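Side-chain contacts in uncharacterized protein (Pyrococcus furiosus, PDB 4XLZ), which probably removes an acetyl group from N,N'-diacetylchitobiose as a metal-dependent deacetylase of carbohydrate esterase family 14: residues P39-C44 / L86-E91; C44-G49 / K210-H215; I65-G70 / T112-S117; S217-T220 / T226-P229. One frame throughout, in Å; residues are numbered along the deposited sequence.

In the fold
Strand 33-38 leads into 39-44, which carries two cadmium ligands and opens contact 1. Contact 1 closes on helix 81-99. Contact 3 begins inside that loop, on strand 61-68, and ends beyond it in 112-117, so the two cross. Contact 2 leaves helix 43-57 and reaches helix 205-213, closing 160 residues. It crosses contact 1, with which it shares Cys44, and contact 3 is nested within it. Contact 4 follows in series, folding 217-220 onto helix 221-240. Contacts 1, 2 and 4 touch one another, and contact 3 touches contact 1. Contact 3 ties strand 61-68 to the loop before helix 118-131; the others join the metal-site turn and helix 43-57 to helices 81-99, 205-213 and 221-240.

Contact 1 of 4, residues P39-C44 / L86-E91; sequences PHPDDC and LIRRRE. With CD (cadmium ion), chain G.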
loop_
_atom_site.group_PDB
_atom_site.type_symbol
_atom_site.label_atom_id
_atom_site.label_comp_id
_atom_site.label_asym_id
_atom_site.label_seq_id
_atom_site.Cartn_x
_atom_site.Cartn_y
_atom_site.Cartn_z
ATOM N N PRO A 39 20.893 -9.400 2.222
ATOM C CA PRO A 39 20.113 -8.163 1.938
ATOM C C PRO A 39 20.742 -7.274 0.897
ATOM O O PRO A 39 20.037 -6.757 0.008
ATOM C CB PRO A 39 20.070 -7.430 3.340
ATOM C CG PRO A 39 20.193 -8.529 4.378
ATOM C CD PRO A 39 21.169 -9.638 3.681
ATOM N N HIS A 40 22.125 -7.127 0.996
ATOM C CA HIS A 40 22.868 -6.264 0.064
ATOM C C HIS A 40 24.083 -7.064 -0.423
ATOM O O HIS A 40 24.453 -8.047 0.187
ATOM C CB HIS A 40 23.434 -5.045 0.892
ATOM C CG HIS A 40 22.347 -4.314 1.595
ATOM N ND1 HIS A 40 22.346 -4.247 2.990
ATOM C CD2 HIS A 40 21.328 -3.549 1.131
ATOM C CE1 HIS A 40 21.301 -3.490 3.347
ATOM N NE2 HIS A 40 20.671 -3.053 2.246
ATOM N N PRO A 41 24.638 -6.575 -1.564
ATOM C CA PRO A 41 25.890 -7.219 -2.052
ATOM C C PRO A 41 27.004 -6.959 -0.913
ATOM O O PRO A 41 27.188 -5.850 -0.426
ATOM C CB PRO A 41 26.268 -6.334 -3.269
ATOM C CG PRO A 41 24.931 -5.748 -3.725
ATOM C CD PRO A 41 24.247 -5.430 -2.380
ATOM N N ASP A 42 27.513 -8.054 -0.486
ATOM C CA ASP A 42 28.569 -8.189 0.524
ATOM C C ASP A 42 28.129 -8.786 1.806
ATOM O O ASP A 42 28.946 -9.240 2.573
ATOM C CB ASP A 42 29.441 -6.953 0.781
ATOM C CG ASP A 42 28.777 -5.836 1.643
ATOM O OD1 ASP A 42 27.831 -6.110 2.422
ATOM O OD2 ASP A 42 29.254 -4.636 1.603
ATOM N N ASP A 43 26.785 -8.935 2.005
ATOM C CA ASP A 43 26.478 -9.500 3.310
ATOM C C ASP A 43 26.760 -10.999 3.513
ATOM O O ASP A 43 27.045 -11.438 4.628
ATOM C CB ASP A 43 24.899 -9.323 3.642
ATOM C CG ASP A 43 24.558 -7.935 4.013
ATOM O OD1 ASP A 43 25.229 -7.397 5.010
ATOM O OD2 ASP A 43 23.744 -7.238 3.369
ATOM N N CYS A 44 26.684 -11.809 2.462
ATOM C CA CYS A 44 27.098 -13.232 2.595
ATOM C C CYS A 44 28.619 -13.288 2.964
ATOM O O CYS A 44 28.932 -14.086 3.849
ATOM C CB CYS A 44 26.866 -13.971 1.256
ATOM S SG CYS A 44 25.097 -14.309 1.038
ATOM N N LEU A 86 25.711 -0.957 -10.577
ATOM C CA LEU A 86 26.436 -1.750 -11.543
ATOM C C LEU A 86 27.855 -2.127 -11.028
ATOM O O LEU A 86 28.277 -3.288 -11.215
ATOM C CB LEU A 86 26.536 -0.860 -12.804
ATOM C CG LEU A 86 27.315 -1.434 -13.961
ATOM C CD1 LEU A 86 26.662 -2.697 -14.470
ATOM C CD2 LEU A 86 27.424 -0.354 -15.055
ATOM N N ILE A 87 28.478 -1.150 -10.342
ATOM C CA ILE A 87 29.805 -1.440 -9.756
ATOM C C ILE A 87 29.712 -2.558 -8.732
ATOM O O ILE A 87 30.525 -3.531 -8.665
ATOM C CB ILE A 87 30.352 -0.181 -9.077
ATOM C CG1 ILE A 87 30.785 0.857 -10.142
ATOM C CG2 ILE A 87 31.496 -0.500 -8.053
ATOM C CD1 ILE A 87 30.941 2.264 -9.562
ATOM N N ARG A 88 28.656 -2.535 -7.872
ATOM C CA ARG A 88 28.518 -3.577 -6.883
ATOM C C ARG A 88 28.197 -4.961 -7.362
ATOM O O ARG A 88 28.557 -5.984 -6.704
ATOM C CB ARG A 88 27.470 -3.133 -5.824
ATOM C CG ARG A 88 28.008 -1.872 -5.099
ATOM C CD ARG A 88 27.060 -1.437 -3.897
ATOM N NE ARG A 88 27.162 -2.406 -2.821
ATOM C CZ ARG A 88 26.583 -2.209 -1.581
ATOM N NH1 ARG A 88 25.837 -1.089 -1.462
ATOM N NH2 ARG A 88 26.735 -3.119 -0.607
ATOM N N ARG A 89 27.527 -5.064 -8.576
ATOM C CA ARG A 89 27.321 -6.387 -9.130
ATOM C C ARG A 89 28.680 -7.016 -9.517
ATOM O O ARG A 89 28.881 -8.194 -9.206
ATOM C CB ARG A 89 26.419 -6.206 -10.375
ATOM C CG ARG A 89 26.230 -7.596 -10.931
ATOM C CD ARG A 89 25.562 -7.382 -12.260
ATOM N NE ARG A 89 24.246 -6.803 -11.912
ATOM C CZ ARG A 89 23.065 -7.386 -12.153
ATOM N NH1 ARG A 89 22.998 -8.578 -12.859
ATOM N NH2 ARG A 89 21.994 -6.737 -11.700
ATOM N N ARG A 90 29.513 -6.170 -10.102
ATOM C CA ARG A 90 30.851 -6.738 -10.466
ATOM C C ARG A 90 31.704 -7.080 -9.209
ATOM O O ARG A 90 32.364 -8.114 -9.179
ATOM C CB ARG A 90 31.587 -5.706 -11.283
ATOM C CG ARG A 90 30.840 -5.452 -12.588
ATOM C CD ARG A 90 31.111 -4.137 -13.277
ATOM N NE ARG A 90 30.419 -4.062 -14.604
ATOM C CZ ARG A 90 30.613 -3.078 -15.488
ATOM N NH1 ARG A 90 31.468 -2.068 -15.198
ATOM N NH2 ARG A 90 29.935 -3.087 -16.639
ATOM N N GLU A 91 31.604 -6.211 -8.184
ATOM C CA GLU A 91 32.278 -6.556 -6.883
ATOM C C GLU A 91 31.851 -7.863 -6.322
ATOM O O GLU A 91 32.598 -8.676 -5.857
ATOM C CB GLU A 91 32.031 -5.458 -5.872
ATOM C CG GLU A 91 32.794 -4.207 -6.294
ATOM C CD GLU A 91 32.593 -2.963 -5.476
ATOM O OE1 GLU A 91 33.351 -1.921 -5.648
ATOM O OE2 GLU A 91 31.606 -2.899 -4.653
HETATM CD CD CD G . 23.847 -5.206 4.482
HETATM O O HOH W 1 24.106 -2.803 5.395
#
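Arg88 reaches from helix 81-99 to the turn of Pro41, and the two side chains cross at about a right angle. Its chain bends at the third torsion (chi3 70°), which swings the guanidinium across the proline ring. Pro41 CD then lies over one face of that group, 3.8 Å from Arg88 NH2. The same nitrogen donates to the backbone: Arg88 NH2 to Pro41 O is 2.8 Å. The bond is bent, with an N-H...O angle of 139°. The donor sits in the carbonyl plane, while the oxygen is tilted from the guanidinium plane. Asp42 approaches this end of Arg88 too. Its OD2 is 3.7 Å from Arg88 NH2, a long salt bridge, and the carboxylate and guanidinium planes are 49° apart. Asp42 OD2 also hydrogen-bonds a Tris molecule, probably from the crystallisation liquor.

The turn from His40 to Asp43 is a type II beta turn, and both its end residues bind the cadmium ion. His40 ND1 coordinates at 2.3 Å. Asp43 is bidentate, with OD2 at 2.3 Å and OD1 at 2.6 Å. Asp43 OD2 also accepts the backbone N-H of His40 through its anti lone pair. His151 and a water are further ligands. On the far side of the imidazole, His40 NE2 bonds to Asp150.

This is the His-Pro-Asp-Asp sequence of the GlcNAc-PI de-N-acetylase family. Arg88 NH1 is held by Gly70 O while NH2 grips Pro41 O. It braces the turn between the two ligands rather than bonding to either, and its charge is likely to stabilise this buried segment.

Contact 2 of 4, residues C44-G49 / K210-H215; sequences CAIGMG and KAIRAH
Ile212 lays its side chain over Ala45 and the backbone that follows it. CG1 is the middle of the overlap: Ile212 CG1 is 3.9 Å from Ala45 CB and equally near Ala45 O. CG1 stands anti to the carbonyl carbon (chi1 -61°), and the extended second torsion carries CD1 onward to Ile46 CA, at 3.9 Å. The other branch meets the next side chain. Ile212 CG2 touches Ile46 CG1 at 3.9 Å, and the two isoleucines cross at about a right angle.

No hydrogen bond joins the segments. The small Ala45 side chain is consistent with the close approach; Ala45 CA and Ile212 CA are 5.8 Å apart. Shortening Ile212 to an alanine would probably strip Ala45 CB and Ile46 CG1 of part of their apolar cover and open a gap between the helices.

Leu231 of helix 221-240 touches both isoleucines, and Ile260 of a neighbouring subunit packs on Ile46. Cys44 and Met48, a selenomethionine, turn instead to Cys36 of strand 33-38. Helix 43-57 thus lies between the sheet and the outer helices, as in the Rossmann-like fold of this family, where the helix after the first strand starts beside the metal site.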
loop_
_atom_site.group_PDB
_atom_site.type_symbol
_atom_site.label_atom_id
_atom_site.label_comp_id
_atom_site.label_asym_id
_atom_site.label_seq_id
_atom_site.Cartn_x
_atom_site.Cartn_y
_atom_site.Cartn_z
ATOM N N CYS A 44 26.684 -11.809 2.462
ATOM C CA CYS A 44 27.098 -13.232 2.595
ATOM C C CYS A 44 28.619 -13.288 2.964
ATOM O O CYS A 44 28.932 -14.086 3.849
ATOM C CB CYS A 44 26.866 -13.971 1.256
ATOM S SG CYS A 44 25.097 -14.309 1.038
ATOM N N ALA A 45 29.401 -12.464 2.251
ATOM C CA ALA A 45 30.849 -12.528 2.570
ATOM C C ALA A 45 31.077 -12.061 3.992
ATOM O O ALA A 45 31.890 -12.687 4.719
ATOM C CB ALA A 45 31.636 -11.606 1.643
ATOM N N ILE A 46 30.409 -10.979 4.406
ATOM C CA ILE A 46 30.640 -10.480 5.819
ATOM C C ILE A 46 30.116 -11.414 6.829
ATOM O O ILE A 46 30.794 -11.746 7.842
ATOM C CB ILE A 46 30.113 -9.060 5.969
ATOM C CG1 ILE A 46 30.773 -8.053 5.036
ATOM C CG2 ILE A 46 30.078 -8.608 7.491
ATOM C CD1 ILE A 46 30.022 -6.715 4.908
ATOM N N GLY A 47 28.855 -11.867 6.650
ATOM C CA GLY A 47 28.275 -12.703 7.706
ATOM C C GLY A 47 28.833 -14.109 7.785
ATOM O O GLY A 47 28.883 -14.718 8.866
HETATM N N MSE A 48 29.228 -14.694 6.622
HETATM C CA MSE A 48 29.516 -16.119 6.620
HETATM C C MSE A 48 30.486 -16.545 5.540
HETATM O O MSE A 48 30.449 -17.651 5.111
HETATM C CB MSE A 48 28.220 -17.034 6.579
HETATM C CG MSE A 48 27.310 -16.729 5.362
HETATM SE SE MSE A 48 25.861 -17.982 5.258
HETATM C CE MSE A 48 26.861 -19.639 5.091
ATOM N N GLY A 49 31.312 -15.598 5.108
ATOM C CA GLY A 49 32.249 -15.893 4.001
ATOM C C GLY A 49 33.196 -17.108 4.285
ATOM O O GLY A 49 33.426 -17.926 3.369
ATOM N N LYS A 210 39.719 -10.807 2.398
ATOM C CA LYS A 210 39.946 -10.438 1.009
ATOM C C LYS A 210 38.595 -10.394 0.197
ATOM O O LYS A 210 38.437 -9.480 -0.673
ATOM C CB LYS A 210 40.957 -11.447 0.397
ATOM C CG LYS A 210 41.268 -11.125 -1.053
ATOM C CD LYS A 210 42.230 -12.251 -1.689
ATOM C CE LYS A 210 42.639 -11.705 -3.067
ATOM N NZ LYS A 210 43.323 -12.872 -3.754
ATOM N N ALA A 211 37.788 -11.423 0.473
ATOM C CA ALA A 211 36.471 -11.456 -0.218
ATOM C C ALA A 211 35.608 -10.291 0.179
ATOM O O ALA A 211 34.770 -9.783 -0.638
ATOM C CB ALA A 211 35.793 -12.838 0.043
ATOM N N ILE A 212 35.716 -9.840 1.425
ATOM C CA ILE A 212 34.990 -8.589 1.806
ATOM C C ILE A 212 35.501 -7.329 1.119
ATOM O O ILE A 212 34.797 -6.510 0.561
ATOM C CB ILE A 212 34.968 -8.455 3.366
ATOM C CG1 ILE A 212 34.221 -9.691 3.905
ATOM C CG2 ILE A 212 34.396 -7.122 3.773
ATOM C CD1 ILE A 212 34.441 -9.808 5.507
ATOM N N ARG A 213 36.900 -7.218 1.103
ATOM C CA ARG A 213 37.466 -6.025 0.521
ATOM C C ARG A 213 37.304 -5.939 -0.997
ATOM O O ARG A 213 37.437 -4.833 -1.558
ATOM C CB ARG A 213 39.017 -5.950 0.933
ATOM C CG ARG A 213 39.197 -5.497 2.332
ATOM C CD ARG A 213 40.455 -4.519 2.464
ATOM N NE ARG A 213 40.118 -3.208 1.988
ATOM C CZ ARG A 213 40.852 -2.094 2.114
ATOM N NH1 ARG A 213 42.122 -2.129 2.708
ATOM N NH2 ARG A 213 40.457 -0.995 1.577
ATOM N N ALA A 214 36.957 -7.100 -1.628
ATOM C CA ALA A 214 36.624 -7.089 -3.039
ATOM C C ALA A 214 35.422 -6.123 -3.368
ATOM O O ALA A 214 35.305 -5.601 -4.500
ATOM C CB ALA A 214 36.268 -8.455 -3.523
ATOM N N HIS A 215 34.594 -5.865 -2.281
ATOM C CA HIS A 215 33.556 -4.836 -2.386
ATOM C C HIS A 215 34.163 -3.478 -2.136
ATOM O O HIS A 215 33.944 -2.812 -1.073
ATOM C CB HIS A 215 32.463 -5.180 -1.326
ATOM C CG HIS A 215 31.783 -6.432 -1.702
ATOM N ND1 HIS A 215 30.587 -6.460 -2.445
ATOM C CD2 HIS A 215 32.080 -7.711 -1.418
ATOM C CE1 HIS A 215 30.238 -7.716 -2.607
ATOM N NE2 HIS A 215 31.106 -8.534 -2.002
#

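Contact 3 of 4, residues I65-G70 / T112-S117; sequences ICMTDG and TELPYS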
loop_
_atom_site.group_PDB
_atom_site.type_symbol
_atom_site.label_atom_id
_atom_site.label_comp_id
_atom_site.label_asym_id
_atom_site.label_seq_id
_atom_site.Cartn_x
_atom_site.Cartn_y
_atom_site.Cartn_z
ATOM N N ILE A 65 21.118 -15.529 -3.129
ATOM C CA ILE A 65 20.032 -14.609 -3.552
ATOM C C ILE A 65 20.345 -13.251 -2.915
ATOM O O ILE A 65 20.520 -13.253 -1.671
ATOM C CB ILE A 65 18.660 -15.058 -3.071
ATOM C CG1 ILE A 65 18.306 -16.402 -3.724
ATOM C CG2 ILE A 65 17.611 -14.009 -3.532
ATOM C CD1 ILE A 65 16.988 -17.066 -3.118
ATOM N N CYS A 66 20.483 -12.234 -3.716
ATOM C CA CYS A 66 20.738 -10.879 -3.182
ATOM C C CYS A 66 19.441 -10.127 -3.333
ATOM O O CYS A 66 18.922 -9.907 -4.410
ATOM C CB CYS A 66 21.921 -10.246 -3.957
ATOM S SG CYS A 66 22.447 -8.726 -3.096
HETATM N N MSE A 67 18.952 -9.623 -2.189
HETATM C CA MSE A 67 17.565 -9.028 -2.222
HETATM C C MSE A 67 17.522 -7.666 -2.845
HETATM O O MSE A 67 16.584 -7.302 -3.523
HETATM C CB MSE A 67 17.089 -8.787 -0.761
HETATM C CG MSE A 67 17.135 -10.036 0.159
HETATM SE SE MSE A 67 16.016 -11.509 -0.540
HETATM C CE MSE A 67 14.318 -10.712 -0.321
ATOM N N THR A 68 18.602 -6.857 -2.706
ATOM C CA THR A 68 18.635 -5.496 -3.173
ATOM C C THR A 68 19.885 -5.182 -4.019
ATOM O O THR A 68 20.793 -6.040 -4.168
ATOM C CB THR A 68 18.535 -4.414 -2.067
ATOM O OG1 THR A 68 19.828 -4.335 -1.398
ATOM C CG2 THR A 68 17.463 -4.705 -1.031
ATOM N N ASP A 69 19.899 -4.020 -4.600
ATOM C CA ASP A 69 20.952 -3.682 -5.588
ATOM C C ASP A 69 22.070 -2.851 -4.941
ATOM O O ASP A 69 23.050 -2.565 -5.622
ATOM C CB ASP A 69 20.316 -2.866 -6.705
ATOM C CG ASP A 69 19.499 -1.633 -6.241
ATOM O OD1 ASP A 69 19.686 -1.235 -5.039
ATOM O OD2 ASP A 69 18.666 -1.160 -7.079
ATOM N N GLY A 70 21.979 -2.567 -3.668
ATOM C CA GLY A 70 23.086 -1.752 -3.075
ATOM C C GLY A 70 23.147 -0.299 -3.552
ATOM O O GLY A 70 24.180 0.447 -3.311
ATOM N N THR A 112 17.308 0.033 0.618
ATOM C CA THR A 112 16.534 0.857 1.609
ATOM C C THR A 112 15.032 0.771 1.289
ATOM O O THR A 112 14.238 1.385 2.025
ATOM C CB THR A 112 16.912 2.340 1.800
ATOM O OG1 THR A 112 16.630 3.166 0.673
ATOM C CG2 THR A 112 18.477 2.412 2.186
ATOM N N GLU A 113 14.672 0.019 0.235
ATOM C CA GLU A 113 13.269 -0.015 -0.261
ATOM C C GLU A 113 12.909 -1.468 -0.419
ATOM O O GLU A 113 11.876 -1.731 -1.166
ATOM C CB GLU A 113 13.120 0.760 -1.584
ATOM C CG GLU A 113 13.681 2.231 -1.395
ATOM C CD GLU A 113 13.432 3.144 -2.550
ATOM O OE1 GLU A 113 13.797 4.325 -2.430
ATOM O OE2 GLU A 113 12.953 2.656 -3.684
ATOM N N LEU A 114 13.469 -2.439 0.249
ATOM C CA LEU A 114 12.989 -3.822 0.136
ATOM C C LEU A 114 11.567 -3.934 0.693
ATOM O O LEU A 114 11.450 -3.669 1.898
ATOM C CB LEU A 114 13.972 -4.738 0.908
ATOM C CG LEU A 114 13.541 -6.227 0.846
ATOM C CD1 LEU A 114 13.566 -6.808 -0.656
ATOM C CD2 LEU A 114 14.499 -7.080 1.717
ATOM N N PRO A 115 10.574 -4.342 -0.055
ATOM C CA PRO A 115 9.258 -4.489 0.597
ATOM C C PRO A 115 9.187 -5.612 1.540
ATOM O O PRO A 115 9.936 -6.610 1.431
ATOM C CB PRO A 115 8.304 -4.751 -0.607
ATOM C CG PRO A 115 9.106 -4.301 -1.863
ATOM C CD PRO A 115 10.562 -4.581 -1.519
ATOM N N TYR A 116 8.172 -5.521 2.433
ATOM C CA TYR A 116 7.848 -6.701 3.249
ATOM C C TYR A 116 6.445 -7.148 2.763
ATOM O O TYR A 116 5.408 -6.574 3.190
ATOM C CB TYR A 116 7.837 -6.356 4.767
ATOM C CG TYR A 116 7.492 -7.543 5.580
ATOM C CD1 TYR A 116 6.216 -7.629 6.205
ATOM C CD2 TYR A 116 8.365 -8.633 5.686
ATOM C CE1 TYR A 116 5.888 -8.742 7.021
ATOM C CE2 TYR A 116 8.044 -9.766 6.428
ATOM C CZ TYR A 116 6.767 -9.834 7.071
ATOM O OH TYR A 116 6.385 -10.922 7.818
ATOM N N SER A 117 6.432 -8.079 1.825
ATOM C CA SER A 117 5.139 -8.336 1.148
ATOM C C SER A 117 5.180 -9.758 0.595
ATOM O O SER A 117 6.194 -10.424 0.376
ATOM C CB SER A 117 4.997 -7.352 -0.031
ATOM O OG SER A 117 5.989 -7.628 -1.043
#
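Thr68 closes strand 61-68, and Leu114 passes it in an irregular segment; Thr68 CA and Leu114 CA are 6.8 Å apart. No hydrogen bond links the segments. Met67 departs from regular strand geometry, with phi -77° and psi -32°. In a regular strand successive side chains alternate, but here Met67 and Thr68 both point toward Leu114.

Leu114 lies across both, its fork on Met67 and its stem on Thr68. Its CG is trans to the backbone N (chi1 180°), which drives the forked end toward Met67. Both methyls touch the base of that side chain: Leu114 CD1 and CD2 are each 4.0 Å from Met67 CB. Met67, present as selenomethionine, is bent at its second and third torsions. It curls back so that its CE also lies 4.0 Å from Leu114 CD1. The two side chains thus meet at both ends of Met67. On the stem, Thr68 CG2 is 4.0 Å from Leu114 CB. Thr68 OG1 bonds to Pro39 O. With an alanine at Leu114, Met67 CB and CE would probably lose the share of cover that Leu114 gives, leaving a gap beside the Met67 methyl.

Asp150 holds the backbone N-H groups of Thr112 and Leu114, which ties 112-117 to the residue that also bonds His40. Thr154 of helix 149-164 touches both Met67 and Leu114. Val120 and Leu124 of helix 118-131 pack on Met67, while strand 103-109 adds Leu107 beside Met67 and Tyr109 beside Leu114. The contact thus fills the junction between the sheet and these two helices.

Contact 4 of 4, residues S217-T220 / T226-P229; sequences SQFT and TWEP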
loop_
_atom_site.group_PDB
_atom_site.type_symbol
_atom_site.label_atom_id
_atom_site.label_comp_id
_atom_site.label_asym_id
_atom_site.label_seq_id
_atom_site.Cartn_x
_atom_site.Cartn_y
_atom_site.Cartn_z
ATOM N N SER A 217 33.873 -0.483 -3.310
ATOM C CA SER A 217 33.102 0.735 -3.168
ATOM C C SER A 217 32.585 0.933 -1.737
ATOM O O SER A 217 32.272 2.089 -1.339
ATOM C CB SER A 217 31.843 0.613 -4.129
ATOM O OG SER A 217 31.022 -0.449 -3.696
ATOM N N GLN A 218 32.497 -0.169 -1.027
ATOM C CA GLN A 218 32.012 -0.069 0.350
ATOM C C GLN A 218 33.159 0.116 1.355
ATOM O O GLN A 218 32.925 0.530 2.470
ATOM C CB GLN A 218 31.156 -1.281 0.759
ATOM C CG GLN A 218 29.939 -1.455 -0.288
ATOM C CD GLN A 218 29.147 -0.277 -0.418
ATOM O OE1 GLN A 218 28.597 0.158 0.613
ATOM N NE2 GLN A 218 29.171 0.431 -1.516
ATOM N N PHE A 219 34.254 -0.462 0.990
ATOM C CA PHE A 219 35.422 -0.624 2.040
ATOM C C PHE A 219 36.596 0.108 1.475
ATOM O O PHE A 219 37.551 -0.567 0.969
ATOM C CB PHE A 219 35.667 -2.115 2.274
ATOM C CG PHE A 219 34.482 -2.754 2.988
ATOM C CD1 PHE A 219 34.185 -2.329 4.309
ATOM C CD2 PHE A 219 33.657 -3.632 2.307
ATOM C CE1 PHE A 219 33.049 -2.817 4.969
ATOM C CE2 PHE A 219 32.513 -4.200 2.990
ATOM C CZ PHE A 219 32.159 -3.751 4.270
ATOM N N THR A 220 36.524 1.408 1.504
ATOM C CA THR A 220 37.690 2.199 1.240
ATOM C C THR A 220 38.654 1.976 2.383
ATOM O O THR A 220 38.322 1.458 3.401
ATOM C CB THR A 220 37.340 3.702 1.250
ATOM O OG1 THR A 220 36.775 4.069 2.548
ATOM C CG2 THR A 220 36.329 4.096 0.114
ATOM N N THR A 226 37.957 1.148 10.530
ATOM C CA THR A 226 37.009 0.749 11.551
ATOM C C THR A 226 36.486 -0.619 11.348
ATOM O O THR A 226 36.309 -1.414 12.240
ATOM C CB THR A 226 35.784 1.752 11.478
ATOM O OG1 THR A 226 36.221 3.079 11.886
ATOM C CG2 THR A 226 34.662 1.234 12.406
ATOM N N TRP A 227 36.312 -0.976 10.051
ATOM C CA TRP A 227 35.721 -2.300 9.807
ATOM C C TRP A 227 36.539 -3.517 10.021
ATOM O O TRP A 227 36.127 -4.589 10.460
ATOM C CB TRP A 227 35.075 -2.359 8.383
ATOM C CG TRP A 227 33.687 -1.683 8.532
ATOM C CD1 TRP A 227 33.419 -0.316 8.731
ATOM C CD2 TRP A 227 32.405 -2.345 8.573
ATOM N NE1 TRP A 227 32.024 -0.120 8.932
ATOM C CE2 TRP A 227 31.426 -1.346 8.844
ATOM C CE3 TRP A 227 32.019 -3.682 8.448
ATOM C CZ2 TRP A 227 30.018 -1.640 8.888
ATOM C CZ3 TRP A 227 30.620 -3.988 8.472
ATOM C CH2 TRP A 227 29.663 -2.971 8.743
ATOM N N GLU A 228 37.885 -3.442 9.781
ATOM C CA GLU A 228 38.743 -4.613 10.167
ATOM C C GLU A 228 38.689 -4.890 11.649
ATOM O O GLU A 228 38.458 -6.006 12.056
ATOM C CB GLU A 228 40.214 -4.571 9.517
ATOM C CG GLU A 228 40.898 -5.843 9.826
ATOM C CD GLU A 228 42.294 -5.995 9.233
ATOM O OE1 GLU A 228 43.020 -6.834 9.741
ATOM O OE2 GLU A 228 42.586 -5.374 8.209
ATOM N N PRO A 229 38.845 -3.864 12.483
ATOM C CA PRO A 229 38.697 -4.117 13.943
ATOM C C PRO A 229 37.266 -4.679 14.299
ATOM O O PRO A 229 37.201 -5.626 15.076
ATOM C CB PRO A 229 38.837 -2.701 14.525
ATOM C CG PRO A 229 39.923 -1.996 13.615
ATOM C CD PRO A 229 39.468 -2.511 12.168
#
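Phe219 meets Trp227 in an aromatic contact through one corner of its ring. Phe219 CE1 is 3.7 Å from both Trp227 CD2 and Trp227 CE3. Trp227 CD2 lies at the edge of the phenyl ring, near its plane. The rings are oblique, with planes 58° apart and the centroid of the phenyl 5.5 Å from that of the five-membered ring. The first torsion of Phe219 (chi1 -68°) puts CG beside its backbone N and turns the ring to the tryptophan.

Apolar contacts extend the pair. Trp227 CB lies 4.0 Å from Phe219 CE1. One face of the phenyl ring takes Gln218 CB. Ile260 of a neighbouring subunit packs on Trp227.

The polar bonds of 217-220 are internal or lead elsewhere in the fold. Gln218 NE2 donates to Ser217 OG at 3.0 Å, nearly straight at 162°. Ser217 OG also bonds to Glu91 OE2 of helix 81-99, and Gln218 NE2 to Gly73 O.

Thr220 is the N-cap of helix 221-240, its OG1 bonded to Ile223 N. Phe219 just before it meets the ring of Trp224, four residues past the cap. That pairing is a hydrophobic staple, and Trp227 extends it one turn along. Phe219 also touches Asp42, and its side chain comes within about 4 Å, nearest atoms, of a Tris molecule, probably a crystallisation additive, consistent with the capped helix start bordering a pocket near the metal site.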